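Local coordinates for predicted protein (PDB 5Z5M) that probably converts 5-hydroxyisourate to (S)-allantoin in urate degradation, joining a hydroxyisourate hydrolase domain to an OHCU decarboxylase domain, at residues V187-G191 with N192-A196. Sequence-based numbering, arbitrary orientation.
Sequences VLDTG and NGCPA
The carboxylate of Asp-189 and the carboxamide of Asn-192 meet with their planes 65° apart, across the turn of a beta hairpin in the transthyretin-like domain. Asn-192 ND2 reaches Asp-189 OD2 on its syn side at 2.7 Å, somewhat out of both planes. The other oxygen, OD1, takes two backbone N-H groups from one face of the carboxylate: Gly-191 N at 3.0 Å on the anti side, which defines an Asx turn, and Asn-192 N at 3.2 Å from well above the plane. CG stands anti to the backbone N of Asp-189 (chi1 178°), an orientation that carries the carboxylate over the turn. With Tyr-252 OH of helix 249-256 also bonded to OD2, both carboxylate oxygens are engaged. Were Asp-189 replaced by an alanine, the N-H groups of Gly-191 and Asn-192 would probably lose their side-chain acceptor, and the Asn-192 amide would be freer to rotate.

The backbone fits a G1 beta bulge: Gly-193, with positive phi (74°), and Cys-194 both face Asp-189, whose O accepts from Gly-193 N at 2.8 Å and only weakly from Cys-194 N. Asp-189 N returns a bond to Cys-194 O. On the face turned from the Asp-189 carboxylate, Leu-188 CD1 lies 3.7 Å from Cys-194 O, while Leu-188 also packs on Tyr-296 of a neighbouring subunit. The hairpin continues to Ala-196, where N donates to Val-187 O at 3.0 Å and the methyl CB rests 3.6 Å from Val-187 CG1.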
# COMPACT_ATOMS: atom_id res chain seq x y z
N VAL A 187 -0.06 -1.63 14.54
CA VAL A 187 0.67 -0.59 13.83
C VAL A 187 2.04 -1.10 13.41
O VAL A 187 2.82 -1.61 14.23
CB VAL A 187 0.86 0.67 14.68
CG1 VAL A 187 1.57 1.74 13.86
CG2 VAL A 187 -0.49 1.17 15.19
N LEU A 188 2.33 -0.99 12.12
CA LEU A 188 3.62 -1.40 11.58
C LEU A 188 4.38 -0.22 10.97
O LEU A 188 3.85 0.49 10.12
CB LEU A 188 3.43 -2.48 10.52
CG LEU A 188 4.73 -2.88 9.83
CD1 LEU A 188 5.45 -3.95 10.62
CD2 LEU A 188 4.45 -3.33 8.41
N ASP A 189 5.62 -0.04 11.42
CA ASP A 189 6.52 0.99 10.92
C ASP A 189 7.22 0.45 9.66
O ASP A 189 8.15 -0.34 9.77
CB ASP A 189 7.53 1.36 12.01
CG ASP A 189 8.55 2.41 11.58
OD1 ASP A 189 8.60 2.81 10.40
OD2 ASP A 189 9.35 2.81 12.45
N THR A 190 6.77 0.87 8.48
CA THR A 190 7.32 0.31 7.25
C THR A 190 8.65 0.96 6.85
O THR A 190 9.33 0.48 5.94
CB THR A 190 6.33 0.46 6.07
OG1 THR A 190 5.99 1.84 5.89
CG2 THR A 190 5.06 -0.33 6.36
N GLY A 191 9.01 2.04 7.53
CA GLY A 191 10.28 2.68 7.29
C GLY A 191 11.41 1.92 7.97
O GLY A 191 12.53 1.88 7.46
N ASN A 192 11.10 1.30 9.10
CA ASN A 192 12.08 0.58 9.90
C ASN A 192 11.85 -0.93 9.94
O ASN A 192 12.71 -1.68 10.39
CB ASN A 192 12.10 1.14 11.32
CG ASN A 192 12.57 2.58 11.37
OD1 ASN A 192 13.49 2.96 10.65
ND2 ASN A 192 11.93 3.38 12.20
N GLY A 193 10.68 -1.38 9.48
CA GLY A 193 10.39 -2.81 9.40
C GLY A 193 10.11 -3.48 10.74
O GLY A 193 10.41 -4.66 10.93
N CYS A 194 9.52 -2.73 11.65
CA CYS A 194 9.27 -3.21 13.00
C CYS A 194 7.88 -2.79 13.46
O CYS A 194 7.33 -1.82 12.95
CB CYS A 194 10.32 -2.65 13.96
SG CYS A 194 10.32 -0.83 14.10
N PRO A 195 7.31 -3.53 14.43
CA PRO A 195 6.09 -3.03 15.07
C PRO A 195 6.35 -1.67 15.69
O PRO A 195 7.47 -1.41 16.12
CB PRO A 195 5.80 -4.08 16.15
CG PRO A 195 6.54 -5.29 15.72
CD PRO A 195 7.76 -4.80 15.02
N ALA A 196 5.34 -0.81 15.72
CA ALA A 196 5.52 0.53 16.29
C ALA A 196 5.10 0.54 17.76
O ALA A 196 3.92 0.56 18.08
CB ALA A 196 4.73 1.55 15.50